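Local coordinates for protein UDP-N-Acetylenolpyruvylglucosamine Reductase (Thermus caldophilus, PDB 2GQT) that reduces UDP-N-acetylenolpyruvylglucosamine to UDP-N-acetylmuramate, probably with NADPH as hydride donor, using bound FAD in a step of bacterial cell wall formation, at residues 118-123 / 185-190; 131-136 / 140-145; 216-221 / 255-260. All coordinates share one frame; numbering follows the deposited sequence.

The three contacts lie at different distances from the flavin of this MurB enzyme. Interaction 1 is at the isoalloxazine itself: it joins the FAD binding domain to the C-terminal family region, and Arg188 there has its side chain about 7 Å from that of Cys199, the probable active-site proton donor. Interaction 2 is the hairpin formed by strands 128-135 and 138-142; its nearest atoms are about 9 Å from interaction 1, and the side chain of Val133 is about 7 Å from FAD. Interaction 3 belongs wholly to the C-terminal region, its centre about 24 Å from that of interaction 1. Interactions 2 and 3 sit on opposite sides of the chain's centre, their centres about 40 Å apart.

Interaction 1: 118-123 / 185-190; sequences GTRFGE and DRARKG. With FAD (flavin-adenine dinucleotide), chain C.
The methyl of Ala187 is met by two residues of the turn at 118-123: its CB meets the edge of the Phe121 ring, 3.7 Å from CZ, while Arg120 NH1 comes to 3.4 Å from the same CB. Water 1 accepts from Arg120 NH1 and donates to Ala187 O. Deeper in, Thr119 CG2 lies 3.6 Å from Arg188 NH1, the two side chains crossing at about a right angle. This arginine addresses the flavin: NH1 donates to FAD O4 at 2.9 Å, and NH2 reaches FAD N5, also at 2.9 Å, with a weak second bond to O4. Such a donor at N5 and O4 would probably draw electron density toward that side of the ring. From the other segment, in the FAD binding domain, Gly118 N donates to FAD O2, and FAD N3 returns an almost straight bond to Gly118 O (2.7 Å, 178°). Gly118 and Thr119 belong to a tight two-stranded hairpin, in which Thr119 OG1 accepts from Phe121 N at 3.1 Å, an ST turn. With chi1 at 65°, the hydroxyl sits between the backbone N and the carbonyl carbon, which turns CG2, anti to the carbonyl carbon, toward Arg188. Thr119 OG1 also bonds to Gly101 O, and Gln191 OE1 takes a further bond from Arg188 NH2.

Interaction 2: 131-136 / 140-145; sequences VEVFHD and HVYCPE. With CA (calcium ion), chain B.
Tyr142 runs alongside strand 131-135, in an antiparallel beta hairpin whose hydrogen-bonded pairs are Val131 with Tyr142 and Val133 with His140. Its CB starts 3.7 Å from Val131 O. With CG opposite the carbonyl carbon (chi1 -66°), the ring runs along the neighbouring strand: CD2 touches Val133 CG2 at 3.8 Å, CE2 passes Val133 CB, and CZ comes to 3.6 Å from His135 NE2. At the tip, OH and His135 NE2 share a hydrogen bond of 2.7 Å. The two rings meet rim to rim, and Pro157 packs against both. His135 is also approached over one face by His140, whose CD2 is 3.2 Å from His135 NE2, with the ring planes at 47°. Asp136 OD2 accepts from His135 ND1 at 2.9 Å, in the imidazole plane but above the carboxylate plane, which helps fix the ring's rotation. A leucine in place of His135 would probably leave the Tyr142 hydroxyl and the Asp136 carboxylate without this shared partner. On the opposite side of the sheet from Tyr142, Glu132 forms a salt bridge to Arg164 of the next strand. The carbonyl O of Val141 binds the calcium ion at 2.3 Å, beside four waters.

Interaction 3: 216-221 / 255-260; sequences RGLKGL and QEELPL
Leu258 lies under the Arg216 guanidinium, with CD2 over the centre of one flat face and 3.5 Å from CZ. The other methyl, CD1, sits lower down the arginine, 3.9 Å from Arg216 CG, so the leucine fork touches both the aliphatic stem and the charged head as the two side chains cross obliquely. What allows this is the bend in the arginine chain: chi2 of -48° turns CD back, after which a nearly straight chi3 carries the guanidinium out over Leu258. The NH1 end then reaches Glu257. Arg216 NH1 gives a weak bond of 3.0 Å to Glu257 O, bent to 130° at the hydrogen. Two waters bridge the same pair. Water 8 accepts from Arg216 NH2 and donates to the same Glu257 O, while water 9 joins NH1 to Glu257 OE1, so the opposite charges, 4.7 Å apart between NH1 and OE1, meet through solvent. Nearby, Leu218 CD1 approaches Glu257 CB at 4.2 Å, a looser apolar touch. Arg216 comes just before Gly217, whose positive phi completes a Schellman motif closing helix 209-215, and the chain goes on into a type II turn from Leu218 to Leu221. The other segment leaves helix 244-257 through an inverse gamma turn centred on Pro259. Leu218, Leu258 and Leu260 all pack on Ile213 of helix 209-215, which joins the ends of the two helices, while Gly220 and Leu221 pair with Ile228 of strand 226-228.

Interaction 1: 118-123 / 185-190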
loop_
_atom_site.group_PDB
_atom_site.type_symbol
_atom_site.label_atom_id
_atom_site.label_comp_id
_atom_site.label_asym_id
_atom_site.label_seq_id
_atom_site.Cartn_x
_atom_site.Cartn_y
_atom_site.Cartn_z
ATOM N N GLY A 118 -2.851 -5.492 6.343
ATOM C CA GLY A 118 -3.516 -5.827 7.586
ATOM C C GLY A 118 -2.767 -5.483 8.846
ATOM O O GLY A 118 -1.644 -4.966 8.814
ATOM N N THR A 119 -3.435 -5.748 9.962
ATOM C CA THR A 119 -2.917 -5.515 11.304
ATOM C C THR A 119 -3.240 -6.760 12.131
ATOM O O THR A 119 -3.790 -7.728 11.601
ATOM C CB THR A 119 -3.594 -4.289 11.943
ATOM O OG1 THR A 119 -4.988 -4.568 12.137
ATOM C CG2 THR A 119 -3.428 -3.041 11.075
ATOM N N ARG A 120 -2.935 -6.728 13.424
ATOM C CA ARG A 120 -3.285 -7.839 14.316
ATOM C C ARG A 120 -4.801 -8.028 14.420
ATOM O O ARG A 120 -5.276 -9.050 14.919
ATOM C CB ARG A 120 -2.684 -7.636 15.716
ATOM C CG ARG A 120 -3.299 -6.502 16.542
ATOM C CD ARG A 120 -2.927 -6.603 18.025
ATOM N NE ARG A 120 -1.524 -6.259 18.243
ATOM C CZ ARG A 120 -1.092 -5.150 18.840
ATOM N NH1 ARG A 120 -1.950 -4.260 19.325
ATOM N NH2 ARG A 120 0.211 -4.944 18.970
ATOM N N PHE A 121 -5.547 -7.024 13.966
ATOM C CA PHE A 121 -7.003 -7.002 14.081
ATOM C C PHE A 121 -7.729 -7.653 12.905
ATOM O O PHE A 121 -8.812 -8.231 13.072
ATOM C CB PHE A 121 -7.484 -5.564 14.301
ATOM C CG PHE A 121 -6.804 -4.872 15.456
ATOM C CD1 PHE A 121 -5.766 -3.970 15.233
ATOM C CD2 PHE A 121 -7.189 -5.136 16.769
ATOM C CE1 PHE A 121 -5.131 -3.333 16.299
ATOM C CE2 PHE A 121 -6.562 -4.500 17.837
ATOM C CZ PHE A 121 -5.534 -3.594 17.600
ATOM N N GLY A 122 -7.127 -7.565 11.723
ATOM C CA GLY A 122 -7.745 -8.045 10.493
ATOM C C GLY A 122 -6.901 -7.705 9.285
ATOM O O GLY A 122 -5.971 -6.895 9.371
ATOM N N GLU A 123 -7.224 -8.335 8.161
ATOM C CA GLU A 123 -6.526 -8.086 6.901
ATOM C C GLU A 123 -7.517 -7.878 5.767
ATOM O O GLU A 123 -8.684 -8.269 5.864
ATOM C CB GLU A 123 -5.562 -9.222 6.562
ATOM C CG GLU A 123 -6.228 -10.565 6.380
ATOM C CD GLU A 123 -5.235 -11.692 6.208
ATOM O OE1 GLU A 123 -5.586 -12.663 5.507
ATOM O OE2 GLU A 123 -4.113 -11.607 6.762
ATOM N N ASP A 185 -6.330 2.605 16.760
ATOM C CA ASP A 185 -5.561 3.842 16.882
ATOM C C ASP A 185 -4.584 3.761 18.062
ATOM O O ASP A 185 -3.401 4.080 17.921
ATOM C CB ASP A 185 -6.491 5.050 17.027
ATOM C CG ASP A 185 -5.845 6.343 16.548
ATOM O OD1 ASP A 185 -5.431 6.409 15.368
ATOM O OD2 ASP A 185 -5.753 7.297 17.354
ATOM N N ARG A 186 -5.073 3.301 19.213
ATOM C CA ARG A 186 -4.229 3.150 20.400
ATOM C C ARG A 186 -3.048 2.225 20.118
ATOM O O ARG A 186 -1.912 2.536 20.476
ATOM C CB ARG A 186 -5.040 2.633 21.602
ATOM C CG ARG A 186 -4.288 2.731 22.944
ATOM C CD ARG A 186 -4.723 1.652 23.946
ATOM N NE ARG A 186 -4.506 0.318 23.391
ATOM C CZ ARG A 186 -3.344 -0.333 23.408
ATOM N NH1 ARG A 186 -2.270 0.203 23.989
ATOM N NH2 ARG A 186 -3.253 -1.529 22.844
ATOM N N ALA A 187 -3.315 1.107 19.455
ATOM C CA ALA A 187 -2.285 0.131 19.129
ATOM C C ALA A 187 -1.201 0.680 18.196
ATOM O O ALA A 187 -0.069 0.217 18.234
ATOM C CB ALA A 187 -2.913 -1.117 18.536
ATOM N N ARG A 188 -1.551 1.678 17.387
ATOM C CA ARG A 188 -0.627 2.290 16.412
ATOM C C ARG A 188 0.108 3.525 16.955
ATOM O O ARG A 188 0.906 4.142 16.229
ATOM C CB ARG A 188 -1.377 2.640 15.112
ATOM C CG ARG A 188 -2.183 1.490 14.482
ATOM C CD ARG A 188 -2.666 1.855 13.076
ATOM N NE ARG A 188 -1.516 1.929 12.186
ATOM C CZ ARG A 188 -1.288 1.154 11.127
ATOM N NH1 ARG A 188 -2.185 0.277 10.687
ATOM N NH2 ARG A 188 -0.155 1.312 10.466
ATOM N N LYS A 189 -0.121 3.864 18.225
ATOM C CA LYS A 189 0.402 5.113 18.814
ATOM C C LYS A 189 1.925 5.264 18.741
ATOM O O LYS A 189 2.442 6.383 18.639
ATOM C CB LYS A 189 -0.070 5.260 20.268
ATOM C CG LYS A 189 -0.199 6.704 20.761
ATOM C CD LYS A 189 1.020 7.177 21.551
ATOM C CE LYS A 189 1.045 6.603 22.961
ATOM N NZ LYS A 189 2.277 7.013 23.686
ATOM N N GLY A 190 2.637 4.141 18.798
ATOM C CA GLY A 190 4.104 4.153 18.781
ATOM C C GLY A 190 4.762 4.358 17.427
ATOM O O GLY A 190 5.985 4.454 17.335
HETATM P PA FAD C . 1.600 0.920 -3.688
HETATM O O1A FAD C . 2.652 1.160 -2.687
HETATM O O2A FAD C . 1.264 1.964 -4.681
HETATM O O5B FAD C . 1.887 -0.417 -4.494
HETATM C C5B FAD C . 2.228 -1.610 -3.778
HETATM C C4B FAD C . 2.107 -2.810 -4.690
HETATM O O4B FAD C . 0.723 -2.963 -5.067
HETATM C C3B FAD C . 2.900 -2.693 -6.000
HETATM O O3B FAD C . 3.306 -4.008 -6.381
HETATM C C2B FAD C . 1.849 -2.162 -6.968
HETATM O O2B FAD C . 2.153 -2.487 -8.324
HETATM C C1B FAD C . 0.629 -2.934 -6.514
HETATM N N9A FAD C . -0.673 -2.331 -6.866
HETATM C C8A FAD C . -1.126 -1.120 -6.501
HETATM N N7A FAD C . -2.354 -0.950 -6.994
HETATM C C5A FAD C . -2.697 -2.065 -7.650
HETATM C C6A FAD C . -3.818 -2.479 -8.380
HETATM N N6A FAD C . -4.910 -1.719 -8.528
HETATM N N1A FAD C . -3.803 -3.709 -8.933
HETATM C C2A FAD C . -2.735 -4.511 -8.814
HETATM N N3A FAD C . -1.639 -4.161 -8.146
HETATM C C4A FAD C . -1.617 -2.942 -7.573
HETATM N N1 FAD C . 0.749 -2.327 5.427
HETATM C C2 FAD C . 0.063 -3.281 6.149
HETATM O O2 FAD C . -0.145 -4.381 5.658
HETATM N N3 FAD C . -0.364 -2.999 7.443
HETATM C C4 FAD C . -0.143 -1.760 8.032
HETATM O O4 FAD C . -0.546 -1.543 9.179
HETATM C C4X FAD C . 0.542 -0.799 7.291
HETATM N N5 FAD C . 0.796 0.453 7.846
HETATM C C5X FAD C . 1.426 1.434 7.068
HETATM C C6 FAD C . 1.614 2.707 7.609
HETATM C C7 FAD C . 2.224 3.711 6.863
HETATM C C7M FAD C . 2.408 5.105 7.474
HETATM C C8 FAD C . 2.656 3.427 5.563
HETATM C C8M FAD C . 3.337 4.519 4.725
HETATM C C9 FAD C . 2.476 2.154 5.028
HETATM C C9A FAD C . 1.861 1.145 5.769
HETATM N N10 FAD C . 1.672 -0.143 5.241
HETATM C C10 FAD C . 0.984 -1.091 5.996
HETATM C "C1'" FAD C . 2.203 -0.537 3.910
HETATM C "C2'" FAD C . 1.247 -0.169 2.763
HETATM O "O2'" FAD C . 0.310 0.843 3.182
HETATM C "C3'" FAD C . 0.457 -1.374 2.251
HETATM O "O3'" FAD C . 1.360 -2.357 1.725
HETATM C "C4'" FAD C . -0.577 -0.969 1.193
HETATM O "O4'" FAD C . -1.427 -2.083 0.914
HETATM C "C5'" FAD C . 0.046 -0.477 -0.111
HETATM O "O5'" FAD C . -1.019 0.049 -0.905
HETATM P P FAD C . -0.722 1.233 -1.934
HETATM O O1P FAD C . -1.995 1.513 -2.625
HETATM O O2P FAD C . 0.020 2.341 -1.296
HETATM O O3P FAD C . 0.232 0.441 -2.955
HETATM O O HOH W 1 0.132 -1.961 20.198
#

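Interaction 2: 131-136 / 140-145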
loop_
_atom_site.group_PDB
_atom_site.type_symbol
_atom_site.label_atom_id
_atom_site.label_comp_id
_atom_site.label_asym_id
_atom_site.label_seq_id
_atom_site.Cartn_x
_atom_site.Cartn_y
_atom_site.Cartn_z
ATOM N N VAL A 131 -13.602 -9.680 -6.231
ATOM C CA VAL A 131 -12.539 -8.832 -6.750
ATOM C C VAL A 131 -12.539 -8.918 -8.271
ATOM O O VAL A 131 -12.418 -10.016 -8.839
ATOM C CB VAL A 131 -11.151 -9.272 -6.228
ATOM C CG1 VAL A 131 -10.058 -8.347 -6.751
ATOM C CG2 VAL A 131 -11.128 -9.314 -4.698
ATOM N N GLU A 132 -12.659 -7.768 -8.928
ATOM C CA GLU A 132 -12.506 -7.701 -10.377
ATOM C C GLU A 132 -11.034 -7.465 -10.683
ATOM O O GLU A 132 -10.415 -6.556 -10.119
ATOM C CB GLU A 132 -13.364 -6.593 -10.981
ATOM C CG GLU A 132 -13.355 -6.582 -12.497
ATOM C CD GLU A 132 -14.165 -5.441 -13.064
ATOM O OE1 GLU A 132 -15.273 -5.685 -13.589
ATOM O OE2 GLU A 132 -13.692 -4.298 -12.979
ATOM N N VAL A 133 -10.473 -8.303 -11.555
ATOM C CA VAL A 133 -9.074 -8.196 -11.962
ATOM C C VAL A 133 -9.011 -8.148 -13.489
ATOM O O VAL A 133 -9.627 -8.974 -14.170
ATOM C CB VAL A 133 -8.225 -9.387 -11.451
ATOM C CG1 VAL A 133 -6.764 -9.232 -11.862
ATOM C CG2 VAL A 133 -8.329 -9.533 -9.946
ATOM N N PHE A 134 -8.281 -7.169 -14.005
ATOM C CA PHE A 134 -8.050 -7.038 -15.426
ATOM C C PHE A 134 -6.716 -7.698 -15.745
ATOM O O PHE A 134 -5.674 -7.321 -15.209
ATOM C CB PHE A 134 -8.021 -5.556 -15.817
ATOM C CG PHE A 134 -7.789 -5.324 -17.279
ATOM C CD1 PHE A 134 -6.512 -5.109 -17.774
ATOM C CD2 PHE A 134 -8.851 -5.340 -18.166
ATOM C CE1 PHE A 134 -6.302 -4.911 -19.142
ATOM C CE2 PHE A 134 -8.652 -5.144 -19.521
ATOM C CZ PHE A 134 -7.380 -4.921 -20.005
ATOM N N HIS A 135 -6.757 -8.707 -16.607
ATOM C CA HIS A 135 -5.549 -9.382 -17.056
ATOM C C HIS A 135 -5.802 -10.034 -18.404
ATOM O O HIS A 135 -6.939 -10.371 -18.729
ATOM C CB HIS A 135 -5.042 -10.400 -16.014
ATOM C CG HIS A 135 -5.977 -11.546 -15.742
ATOM N ND1 HIS A 135 -5.841 -12.781 -16.341
ATOM C CD2 HIS A 135 -7.003 -11.670 -14.868
ATOM C CE1 HIS A 135 -6.774 -13.598 -15.883
ATOM N NE2 HIS A 135 -7.491 -12.949 -14.985
ATOM N N ASP A 136 -4.733 -10.202 -19.183
ATOM C CA ASP A 136 -4.826 -10.775 -20.529
ATOM C C ASP A 136 -5.886 -10.059 -21.362
ATOM O O ASP A 136 -6.633 -10.693 -22.103
ATOM C CB ASP A 136 -5.113 -12.284 -20.470
ATOM C CG ASP A 136 -4.108 -13.044 -19.626
ATOM O OD1 ASP A 136 -2.895 -12.876 -19.845
ATOM O OD2 ASP A 136 -4.540 -13.805 -18.735
ATOM N N HIS A 140 -12.101 -9.994 -15.217
ATOM C CA HIS A 140 -12.583 -11.252 -14.659
ATOM C C HIS A 140 -12.950 -11.053 -13.190
ATOM O O HIS A 140 -12.330 -10.250 -12.496
ATOM C CB HIS A 140 -11.518 -12.348 -14.806
ATOM C CG HIS A 140 -11.122 -12.601 -16.227
ATOM N ND1 HIS A 140 -11.967 -13.199 -17.137
ATOM C CD2 HIS A 140 -9.992 -12.296 -16.908
ATOM C CE1 HIS A 140 -11.366 -13.269 -18.311
ATOM N NE2 HIS A 140 -10.165 -12.733 -18.199
ATOM N N VAL A 141 -13.953 -11.775 -12.710
ATOM C CA VAL A 141 -14.377 -11.641 -11.328
ATOM C C VAL A 141 -13.928 -12.862 -10.530
ATOM O O VAL A 141 -14.162 -14.010 -10.935
ATOM C CB VAL A 141 -15.909 -11.436 -11.235
ATOM C CG1 VAL A 141 -16.383 -11.461 -9.796
ATOM C CG2 VAL A 141 -16.309 -10.123 -11.899
ATOM N N TYR A 142 -13.278 -12.599 -9.403
ATOM C CA TYR A 142 -12.767 -13.644 -8.528
ATOM C C TYR A 142 -13.325 -13.507 -7.126
ATOM O O TYR A 142 -13.606 -12.409 -6.661
ATOM C CB TYR A 142 -11.242 -13.545 -8.436
ATOM C CG TYR A 142 -10.553 -13.839 -9.743
ATOM C CD1 TYR A 142 -10.281 -15.150 -10.121
ATOM C CD2 TYR A 142 -10.199 -12.811 -10.614
ATOM C CE1 TYR A 142 -9.662 -15.428 -11.325
ATOM C CE2 TYR A 142 -9.575 -13.082 -11.828
ATOM C CZ TYR A 142 -9.312 -14.399 -12.181
ATOM O OH TYR A 142 -8.697 -14.687 -13.384
ATOM N N CYS A 143 -13.459 -14.629 -6.440
ATOM C CA CYS A 143 -13.630 -14.603 -4.997
ATOM C C CYS A 143 -12.257 -14.511 -4.346
ATOM O O CYS A 143 -11.261 -14.929 -4.943
ATOM C CB CYS A 143 -14.344 -15.849 -4.515
ATOM S SG CYS A 143 -15.952 -15.932 -5.133
ATOM N N PRO A 144 -12.185 -13.985 -3.107
ATOM C CA PRO A 144 -10.854 -13.826 -2.508
ATOM C C PRO A 144 -10.083 -15.139 -2.356
ATOM O O PRO A 144 -8.858 -15.135 -2.465
ATOM C CB PRO A 144 -11.135 -13.171 -1.148
ATOM C CG PRO A 144 -12.568 -13.413 -0.894
ATOM C CD PRO A 144 -13.251 -13.482 -2.220
ATOM N N GLU A 145 -10.790 -16.250 -2.145
ATOM C CA GLU A 145 -10.137 -17.558 -2.022
ATOM C C GLU A 145 -9.408 -18.001 -3.300
ATOM O O GLU A 145 -8.646 -18.976 -3.271
ATOM C CB GLU A 145 -11.127 -18.626 -1.545
ATOM C CG GLU A 145 -12.369 -18.777 -2.422
ATOM C CD GLU A 145 -13.555 -17.954 -1.945
ATOM O OE1 GLU A 145 -13.342 -16.860 -1.387
ATOM O OE2 GLU A 145 -14.700 -18.400 -2.142
HETATM CA CA CA B . -14.841 -16.067 -11.700
HETATM O O HOH W 2 -7.693 -13.732 -18.859
HETATM O O HOH W 3 -8.857 -12.664 -20.872
HETATM O O HOH W 4 -15.076 -16.752 -9.431
HETATM O O HOH W 5 -12.836 -17.300 -11.334
HETATM O O HOH W 6 -15.672 -18.154 -12.505
HETATM O O HOH W 7 -13.494 -15.590 -13.623
#

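Interaction 3: 216-221 / 255-260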
loop_
_atom_site.group_PDB
_atom_site.type_symbol
_atom_site.label_atom_id
_atom_site.label_comp_id
_atom_site.label_asym_id
_atom_site.label_seq_id
_atom_site.Cartn_x
_atom_site.Cartn_y
_atom_site.Cartn_z
ATOM N N ARG A 216 19.272 -3.139 19.241
ATOM C CA ARG A 216 20.584 -3.021 18.619
ATOM C C ARG A 216 21.086 -1.577 18.555
ATOM O O ARG A 216 22.184 -1.323 18.071
ATOM C CB ARG A 216 20.589 -3.649 17.224
ATOM C CG ARG A 216 20.252 -5.129 17.214
ATOM C CD ARG A 216 21.040 -5.907 18.267
ATOM N NE ARG A 216 20.767 -7.335 18.177
ATOM C CZ ARG A 216 21.287 -8.127 17.248
ATOM N NH1 ARG A 216 22.130 -7.638 16.346
ATOM N NH2 ARG A 216 20.970 -9.414 17.228
ATOM N N GLY A 217 20.276 -0.644 19.052
ATOM C CA GLY A 217 20.679 0.754 19.161
ATOM C C GLY A 217 20.684 1.507 17.842
ATOM O O GLY A 217 21.311 2.565 17.720
ATOM N N LEU A 218 19.963 0.994 16.851
ATOM C CA LEU A 218 20.079 1.548 15.502
ATOM C C LEU A 218 19.190 2.761 15.231
ATOM O O LEU A 218 19.395 3.457 14.247
ATOM C CB LEU A 218 19.887 0.457 14.441
ATOM C CG LEU A 218 20.797 -0.770 14.580
ATOM C CD1 LEU A 218 20.543 -1.754 13.442
ATOM C CD2 LEU A 218 22.280 -0.394 14.656
ATOM N N LYS A 219 18.228 3.034 16.109
ATOM C CA LYS A 219 17.431 4.256 15.976
ATOM C C LYS A 219 18.353 5.460 15.896
ATOM O O LYS A 219 19.351 5.540 16.631
ATOM C CB LYS A 219 16.453 4.418 17.132
ATOM C CG LYS A 219 15.373 3.352 17.138
ATOM C CD LYS A 219 14.608 3.312 18.444
ATOM C CE LYS A 219 13.364 4.158 18.382
ATOM N NZ LYS A 219 12.673 4.296 19.697
ATOM N N GLY A 220 18.039 6.376 14.984
ATOM C CA GLY A 220 18.824 7.590 14.826
ATOM C C GLY A 220 20.000 7.534 13.869
ATOM O O GLY A 220 20.586 8.570 13.565
ATOM N N LEU A 221 20.361 6.343 13.396
ATOM C CA LEU A 221 21.410 6.244 12.383
ATOM C C LEU A 221 20.926 6.867 11.085
ATOM O O LEU A 221 19.781 6.648 10.669
ATOM C CB LEU A 221 21.860 4.807 12.170
ATOM C CG LEU A 221 22.784 4.238 13.251
ATOM C CD1 LEU A 221 23.181 2.823 12.894
ATOM C CD2 LEU A 221 24.031 5.090 13.476
ATOM N N GLN A 255 20.884 -4.601 7.847
ATOM C CA GLN A 255 21.077 -5.996 7.478
ATOM C C GLN A 255 22.467 -6.532 7.837
ATOM O O GLN A 255 22.650 -7.745 7.975
ATOM C CB GLN A 255 20.760 -6.189 5.999
ATOM C CG GLN A 255 19.273 -6.009 5.689
ATOM C CD GLN A 255 18.955 -6.108 4.211
ATOM O OE1 GLN A 255 19.754 -5.720 3.366
ATOM N NE2 GLN A 255 17.761 -6.621 3.898
ATOM N N GLU A 256 23.451 -5.643 7.996
ATOM C CA GLU A 256 24.764 -6.047 8.535
ATOM C C GLU A 256 24.599 -6.564 9.973
ATOM O O GLU A 256 25.327 -7.466 10.395
ATOM C CB GLU A 256 25.790 -4.897 8.450
ATOM C CG GLU A 256 27.217 -5.277 8.858
ATOM C CD GLU A 256 28.236 -4.198 8.546
ATOM O OE1 GLU A 256 28.451 -3.896 7.347
ATOM O OE2 GLU A 256 28.841 -3.669 9.502
ATOM N N GLU A 257 23.622 -6.031 10.704
ATOM C CA GLU A 257 23.402 -6.363 12.120
ATOM C C GLU A 257 22.326 -7.398 12.408
ATOM O O GLU A 257 22.404 -8.107 13.421
ATOM C CB GLU A 257 23.025 -5.105 12.902
ATOM C CG GLU A 257 24.068 -4.009 12.868
ATOM C CD GLU A 257 25.436 -4.502 13.313
ATOM O OE1 GLU A 257 25.547 -5.027 14.437
ATOM O OE2 GLU A 257 26.389 -4.353 12.536
ATOM N N LEU A 258 21.313 -7.452 11.543
ATOM C CA LEU A 258 20.122 -8.277 11.757
ATOM C C LEU A 258 19.691 -8.919 10.438
ATOM O O LEU A 258 19.586 -8.231 9.432
ATOM C CB LEU A 258 18.974 -7.427 12.319
ATOM C CG LEU A 258 19.107 -6.865 13.740
ATOM C CD1 LEU A 258 18.219 -5.649 13.932
ATOM C CD2 LEU A 258 18.813 -7.950 14.779
ATOM N N PRO A 259 19.473 -10.253 10.433
ATOM C CA PRO A 259 18.994 -10.909 9.214
ATOM C C PRO A 259 17.522 -10.579 8.898
ATOM O O PRO A 259 16.642 -11.443 8.992
ATOM C CB PRO A 259 19.173 -12.396 9.530
ATOM C CG PRO A 259 19.029 -12.476 11.000
ATOM C CD PRO A 259 19.658 -11.217 11.536
ATOM N N LEU A 260 17.265 -9.327 8.525
ATOM C CA LEU A 260 15.912 -8.874 8.202
ATOM C C LEU A 260 15.717 -8.726 6.696
ATOM O O LEU A 260 16.629 -8.297 5.986
ATOM C CB LEU A 260 15.623 -7.539 8.895
ATOM C CG LEU A 260 15.575 -7.505 10.429
ATOM C CD1 LEU A 260 15.445 -6.080 10.933
ATOM C CD2 LEU A 260 14.439 -8.363 10.961
HETATM O O HOH W 8 21.568 -10.729 14.743
HETATM O O HOH W 9 23.790 -5.261 16.680
#